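Local structure of alpha-L-rhamnosidase (Aspergillus terreus, 6GSZ) at residues 161-166 with 277-282; 638-643 with 665-670. The protein probably catalyses the hydrolysis of terminal non-reducing alpha-L-rhamnose residues in alpha-L-rhamnosides. All coordinates share one frame; numbering follows the deposited sequence.

Interaction 1: residues 161-166 with 277-282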
loop_
_atom_site.group_PDB
_atom_site.type_symbol
_atom_site.label_atom_id
_atom_site.label_comp_id
_atom_site.label_asym_id
_atom_site.label_seq_id
_atom_site.Cartn_x
_atom_site.Cartn_y
_atom_site.Cartn_z
ATOM N N ILE A 161 -17.007 23.842 -1.304
ATOM C CA ILE A 161 -17.002 25.272 -1.152
ATOM C C ILE A 161 -17.809 25.847 -2.311
ATOM O O ILE A 161 -17.505 25.573 -3.484
ATOM C CB ILE A 161 -15.592 25.863 -1.129
ATOM C CG1 ILE A 161 -14.895 25.476 0.172
ATOM C CG2 ILE A 161 -15.636 27.384 -1.295
ATOM C CD1 ILE A 161 -13.385 25.819 0.171
ATOM N N ASN A 162 -18.900 26.567 -1.999
ATOM C CA ASN A 162 -19.812 27.068 -3.037
ATOM C C ASN A 162 -20.253 25.944 -3.999
ATOM O O ASN A 162 -20.227 26.116 -5.225
ATOM C CB ASN A 162 -19.183 28.255 -3.762
ATOM C CG ASN A 162 -18.767 29.368 -2.824
ATOM O OD1 ASN A 162 -19.542 29.748 -1.939
ATOM N ND2 ASN A 162 -17.595 29.958 -3.007
ATOM N N ASP A 163 -20.633 24.789 -3.421
ATOM C CA ASP A 163 -21.071 23.566 -4.136
ATOM C C ASP A 163 -20.035 23.014 -5.124
ATOM O O ASP A 163 -20.413 22.316 -6.067
ATOM C CB ASP A 163 -22.415 23.741 -4.854
ATOM C CG ASP A 163 -23.080 22.400 -5.189
ATOM O OD1 ASP A 163 -22.874 21.367 -4.427
ATOM O OD2 ASP A 163 -23.785 22.368 -6.202
ATOM N N GLN A 164 -18.758 23.273 -4.896
ATOM C CA GLN A 164 -17.690 22.622 -5.648
ATOM C C GLN A 164 -16.931 21.714 -4.684
ATOM O O GLN A 164 -16.461 22.184 -3.624
ATOM C CB GLN A 164 -16.766 23.683 -6.217
ATOM C CG GLN A 164 -17.466 24.661 -7.137
ATOM C CD GLN A 164 -16.787 26.012 -7.121
ATOM O OE1 GLN A 164 -16.808 26.770 -6.116
ATOM N NE2 GLN A 164 -16.172 26.315 -8.239
ATOM N N ARG A 165 -16.747 20.450 -5.066
ATOM C CA ARG A 165 -16.006 19.540 -4.217
ATOM C C ARG A 165 -14.584 20.065 -4.001
ATOM O O ARG A 165 -13.921 20.452 -4.951
ATOM C CB ARG A 165 -15.979 18.120 -4.794
ATOM C CG ARG A 165 -15.539 17.105 -3.734
ATOM C CD ARG A 165 -15.344 15.730 -4.300
ATOM N NE ARG A 165 -15.360 14.729 -3.246
ATOM C CZ ARG A 165 -14.275 14.342 -2.554
ATOM N NH1 ARG A 165 -13.099 14.974 -2.705
ATOM N NH2 ARG A 165 -14.383 13.301 -1.742
ATOM N N VAL A 166 -14.100 20.005 -2.762
ATOM C CA VAL A 166 -12.729 20.364 -2.438
ATOM C C VAL A 166 -11.850 19.135 -2.621
ATOM O O VAL A 166 -11.971 18.186 -1.903
ATOM C CB VAL A 166 -12.557 20.920 -1.025
ATOM C CG1 VAL A 166 -11.108 21.217 -0.696
ATOM C CG2 VAL A 166 -13.465 22.131 -0.814
ATOM N N GLY A 277 -28.402 23.223 -2.262
ATOM C CA GLY A 277 -27.894 24.536 -1.912
ATOM C C GLY A 277 -27.237 24.618 -0.536
ATOM O O GLY A 277 -26.814 25.695 -0.149
ATOM N N TRP A 278 -27.139 23.510 0.216
ATOM C CA TRP A 278 -26.621 23.602 1.568
ATOM C C TRP A 278 -25.166 24.071 1.626
ATOM O O TRP A 278 -24.732 24.520 2.686
ATOM C CB TRP A 278 -26.847 22.286 2.323
ATOM C CG TRP A 278 -25.939 21.174 1.917
ATOM C CD1 TRP A 278 -26.129 20.300 0.887
ATOM C CD2 TRP A 278 -24.721 20.790 2.556
ATOM N NE1 TRP A 278 -25.095 19.401 0.825
ATOM C CE2 TRP A 278 -24.241 19.665 1.857
ATOM C CE3 TRP A 278 -24.022 21.243 3.671
ATOM C CZ2 TRP A 278 -23.079 19.002 2.224
ATOM C CZ3 TRP A 278 -22.896 20.551 4.066
ATOM C CH2 TRP A 278 -22.414 19.476 3.329
ATOM N N SER A 279 -24.386 23.865 0.557
ATOM C CA SER A 279 -23.011 24.327 0.528
ATOM C C SER A 279 -22.854 25.639 -0.245
ATOM O O SER A 279 -21.774 25.946 -0.709
ATOM C CB SER A 279 -22.068 23.255 0.014
ATOM O OG SER A 279 -22.232 23.017 -1.371
ATOM N N GLN A 280 -23.950 26.408 -0.383
ATOM C CA GLN A 280 -23.949 27.685 -1.055
ATOM C C GLN A 280 -24.618 28.746 -0.180
ATOM O O GLN A 280 -25.368 28.459 0.749
ATOM C CB GLN A 280 -24.693 27.603 -2.379
ATOM C CG GLN A 280 -23.947 26.747 -3.377
ATOM C CD GLN A 280 -24.849 26.207 -4.452
ATOM O OE1 GLN A 280 -25.542 25.190 -4.275
ATOM N NE2 GLN A 280 -24.821 26.886 -5.576
ATOM N N VAL A 281 -24.296 29.994 -0.469
ATOM C CA VAL A 281 -24.921 31.107 0.285
ATOM C C VAL A 281 -26.403 31.240 -0.061
ATOM O O VAL A 281 -26.897 30.675 -1.023
ATOM C CB VAL A 281 -24.184 32.432 0.076
ATOM C CG1 VAL A 281 -22.758 32.275 0.494
ATOM C CG2 VAL A 281 -24.285 32.940 -1.352
ATOM N N GLY A 282 -27.110 31.966 0.796
ATOM C CA GLY A 282 -28.530 32.209 0.575
ATOM C C GLY A 282 -29.382 30.994 0.878
ATOM O O GLY A 282 -30.556 30.931 0.480
HETATM O O HOH W 1 -22.215 30.131 -2.577
#
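Asp-163 and Gln-280 lie obliquely across one another, their carboxylate and amide planes 23° apart. The touching is done mainly by the Asp-163 methylene: its CB stands 3.5 Å from CD of Gln-280, and CG of Gln-280 rests 3.8 Å from backbone C of Asn-162. With chi1 -161°, CG of Asp-163 is anti to the backbone N and beside the carbonyl carbon; OD1 of Asp-163 has its salt-bridge partner outside the contact, in Arg-160. CB of Ser-279 points toward the turn, and OG of Ser-279 lies 3.0 Å from CA of Asp-163. The carbonyl O of Ser-279 accepts a weak, bent hydrogen bond from Asp-163 N (3.2 Å, N-H...O 134°). CB of Asn-162 points away from the loop, yet its OD1 is linked to it through water 1, which donates to OD1 (2.8 Å) and accepts from Val-281 N. The same carboxamide is anchored to the neighbouring strand 196-205 by Asn-198 and Ala-199. A type I beta turn from Gly-277 to Gln-280 shapes the loop. On the other side, Ile-161 to Gln-164 form the type I' turn of a beta-hairpin with a two-residue loop, closing strands 156-161 and 164-165 at the margin of an antiparallel sheet.

Interaction 2: residues 638-643 with 665-670. With CA (calcium ion), chain Q; MAN (alpha-D-mannopyranose), chain C.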
loop_
_atom_site.group_PDB
_atom_site.type_symbol
_atom_site.label_atom_id
_atom_site.label_comp_id
_atom_site.label_asym_id
_atom_site.label_seq_id
_atom_site.Cartn_x
_atom_site.Cartn_y
_atom_site.Cartn_z
ATOM N N LYS A 638 24.240 -21.539 16.204
ATOM C CA LYS A 638 24.621 -22.795 16.892
ATOM C C LYS A 638 23.413 -23.380 17.644
ATOM O O LYS A 638 23.125 -24.586 17.531
ATOM C CB LYS A 638 25.828 -22.602 17.822
ATOM C CG LYS A 638 26.240 -23.823 18.642
ATOM C CD LYS A 638 27.378 -23.559 19.636
ATOM C CE LYS A 638 27.710 -24.777 20.472
ATOM N NZ LYS A 638 29.156 -24.842 20.798
ATOM N N GLU A 639 22.664 -22.514 18.353
ATOM C CA GLU A 639 21.476 -22.995 19.101
ATOM C C GLU A 639 20.378 -23.490 18.136
ATOM O O GLU A 639 19.731 -24.505 18.404
ATOM C CB GLU A 639 20.942 -21.922 20.044
ATOM C CG GLU A 639 21.894 -21.494 21.114
ATOM C CD GLU A 639 22.374 -22.616 22.028
ATOM O OE1 GLU A 639 21.631 -23.633 22.190
ATOM O OE2 GLU A 639 23.476 -22.461 22.622
ATOM N N PHE A 640 20.187 -22.810 17.003
ATOM C CA PHE A 640 19.253 -23.243 15.964
ATOM C C PHE A 640 19.586 -24.655 15.490
ATOM O O PHE A 640 18.708 -25.535 15.372
ATOM C CB PHE A 640 19.157 -22.251 14.805
ATOM C CG PHE A 640 18.167 -22.673 13.756
ATOM C CD1 PHE A 640 18.534 -23.543 12.744
ATOM C CD2 PHE A 640 16.854 -22.213 13.776
ATOM C CE1 PHE A 640 17.623 -23.963 11.800
ATOM C CE2 PHE A 640 15.950 -22.653 12.834
ATOM C CZ PHE A 640 16.316 -23.539 11.873
ATOM N N GLN A 641 20.874 -24.863 15.192
ATOM C CA GLN A 641 21.372 -26.165 14.730
ATOM C C GLN A 641 21.113 -27.250 15.784
ATOM O O GLN A 641 20.579 -28.327 15.456
ATOM C CB GLN A 641 22.853 -26.048 14.373
ATOM C CG GLN A 641 23.082 -25.177 13.144
ATOM C CD GLN A 641 24.517 -24.745 12.973
ATOM O OE1 GLN A 641 25.377 -25.054 13.798
ATOM N NE2 GLN A 641 24.750 -23.970 11.924
ATOM N N LYS A 642 21.467 -26.959 17.039
ATOM C CA LYS A 642 21.253 -27.920 18.114
ATOM C C LYS A 642 19.779 -28.313 18.227
ATOM O O LYS A 642 19.468 -29.471 18.493
ATOM C CB LYS A 642 21.750 -27.362 19.448
ATOM C CG LYS A 642 23.264 -27.306 19.569
ATOM C CD LYS A 642 23.776 -26.397 20.664
ATOM C CE LYS A 642 23.465 -26.880 22.057
ATOM N NZ LYS A 642 24.094 -25.970 23.053
ATOM N N ALA A 643 18.888 -27.328 18.071
ATOM C CA ALA A 643 17.472 -27.573 18.271
ATOM C C ALA A 643 16.809 -28.306 17.089
ATOM O O ALA A 643 15.920 -29.148 17.319
ATOM C CB ALA A 643 16.773 -26.265 18.542
ATOM N N PHE A 665 18.211 -18.454 4.980
ATOM C CA PHE A 665 18.795 -17.735 6.101
ATOM C C PHE A 665 20.224 -18.206 6.440
ATOM O O PHE A 665 20.839 -17.679 7.371
ATOM C CB PHE A 665 17.878 -17.814 7.328
ATOM C CG PHE A 665 16.490 -17.210 7.176
ATOM C CD1 PHE A 665 16.192 -16.220 6.254
ATOM C CD2 PHE A 665 15.476 -17.676 7.982
ATOM C CE1 PHE A 665 14.912 -15.689 6.159
ATOM C CE2 PHE A 665 14.194 -17.172 7.880
ATOM C CZ PHE A 665 13.921 -16.186 6.965
ATOM N N ASP A 666 20.733 -19.187 5.684
ATOM C CA ASP A 666 22.144 -19.664 5.768
ATOM C C ASP A 666 22.444 -20.204 7.179
ATOM O O ASP A 666 23.411 -19.812 7.842
ATOM C CB ASP A 666 23.131 -18.572 5.341
ATOM C CG ASP A 666 23.027 -18.154 3.892
ATOM O OD1 ASP A 666 23.022 -19.048 3.017
ATOM O OD2 ASP A 666 23.008 -16.934 3.639
ATOM N N LEU A 667 21.620 -21.158 7.633
ATOM C CA LEU A 667 21.690 -21.660 9.007
ATOM C C LEU A 667 22.323 -23.062 9.116
ATOM O O LEU A 667 22.441 -23.563 10.217
ATOM C CB LEU A 667 20.275 -21.693 9.616
ATOM C CG LEU A 667 19.578 -20.331 9.662
ATOM C CD1 LEU A 667 18.212 -20.425 10.320
ATOM C CD2 LEU A 667 20.435 -19.308 10.386
ATOM N N PHE A 668 22.750 -23.663 7.996
ATOM C CA PHE A 668 23.421 -24.978 8.044
ATOM C C PHE A 668 24.860 -24.756 8.480
ATOM O O PHE A 668 25.424 -23.687 8.259
ATOM C CB PHE A 668 23.345 -25.703 6.694
ATOM C CG PHE A 668 21.980 -26.259 6.402
ATOM C CD1 PHE A 668 21.595 -27.500 6.873
ATOM C CD2 PHE A 668 21.045 -25.499 5.709
ATOM C CE1 PHE A 668 20.306 -27.971 6.671
ATOM C CE2 PHE A 668 19.769 -25.990 5.500
ATOM C CZ PHE A 668 19.412 -27.234 5.943
ATOM N N PRO A 669 25.481 -25.741 9.147
ATOM C CA PRO A 669 26.863 -25.580 9.600
ATOM C C PRO A 669 27.943 -25.635 8.516
ATOM O O PRO A 669 29.078 -25.326 8.813
ATOM C CB PRO A 669 27.034 -26.725 10.602
ATOM C CG PRO A 669 26.052 -27.768 10.193
ATOM C CD PRO A 669 24.877 -27.011 9.585
ATOM N N SER A 670 27.583 -26.017 7.297
ATOM C CA SER A 670 28.554 -26.057 6.222
ATOM C C SER A 670 27.849 -25.878 4.884
ATOM O O SER A 670 26.650 -26.171 4.745
ATOM C CB SER A 670 29.330 -27.363 6.208
ATOM O OG SER A 670 28.555 -28.422 5.704
HETATM CA CA CA Q . 25.118 -18.510 8.742
HETATM C C1 MAN C . 28.157 -18.274 5.328
HETATM C C2 MAN C . 27.586 -18.105 6.753
HETATM C C3 MAN C . 27.849 -19.457 7.479
HETATM C C4 MAN C . 27.399 -20.684 6.648
HETATM C C5 MAN C . 27.993 -20.639 5.235
HETATM C C6 MAN C . 27.597 -21.835 4.355
HETATM O O2 MAN C . 26.184 -17.600 6.829
HETATM O O3 MAN C . 27.258 -19.429 8.804
HETATM O O4 MAN C . 27.833 -21.940 7.207
HETATM O O5 MAN C . 27.590 -19.408 4.639
HETATM O O6 MAN C . 26.185 -22.087 4.397
HETATM O O HOH W 2 23.539 -16.926 8.131
HETATM O O HOH W 3 25.284 -21.162 9.455
HETATM O O HOH W 4 26.331 -16.409 9.153
HETATM O O HOH W 5 24.951 -18.183 10.763
#
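Leu-667 and Phe-640 make the apolar part of the contact, crossing at about a right angle. CD1 of Leu-667 stands over the middle of the Phe-640 ring, 3.8 Å from its centroid and 5° off the ring normal, a CH-pi contact with all six ring carbons nearly equidistant from the methyl. With CG of Phe-640 anti to the backbone N (chi1 -178°), the ring leaves helix 623-644 on the side of the loop; Ala-604 of helix 598-619 also touches it. Both helices belong to the six-hairpin glycosidase domain, whose family fold is an (alpha/alpha)6 barrel, and the loop 665-670 joins two more: Asp-666, first to leave helical angles after helix 656-664, takes positive phi in a Schellman motif, and Ser-670 is the N-cap of helix 671-687.

Hydrogen bonding across the contact rests on Gln-641, whose NE2 gives Leu-667 O a nearly straight bond (2.9 Å, 171°). The acceptor lies in the Gln-641 amide plane, while the donor stands above the carbonyl plane. The amide slides past the Pro-669 ring, NE2 being 3.8 Å from CB of Pro-669.

In the metal site, a calcium ion binds Asp-666 O (2.3 Å), O2 and O3 of a glycan mannose, and four waters, water 3 at a long 2.8 Å; waters 2 and 3 donate to Phe-665 O and Phe-668 O respectively, and mannose O4 donates to Phe-668 O (3.2 Å).

Following the chain from the N terminus, interaction 1 comes first: the hairpin turn at 161-166 is rejoined by 277-282 after 110 intervening residues, rich in strand, closing a long loop within the range of the alpha-L-rhamnosidase N-terminal family, which follows an immunoglobulin-like one. Only later does the chain reach the helical six-hairpin domain, where interaction 2 closes a much shorter loop, with 21 residues, ten of them helical, between 638-643 and 665-670. The two loops neither nest nor cross. Their centres are 67 Å apart, on opposite sides of the chain's centre, one tying a hairpin turn to the loop between strands 266-270 and 291-294, the other a helix to the connection between helices 656-664 and 671-687, beside a glycan.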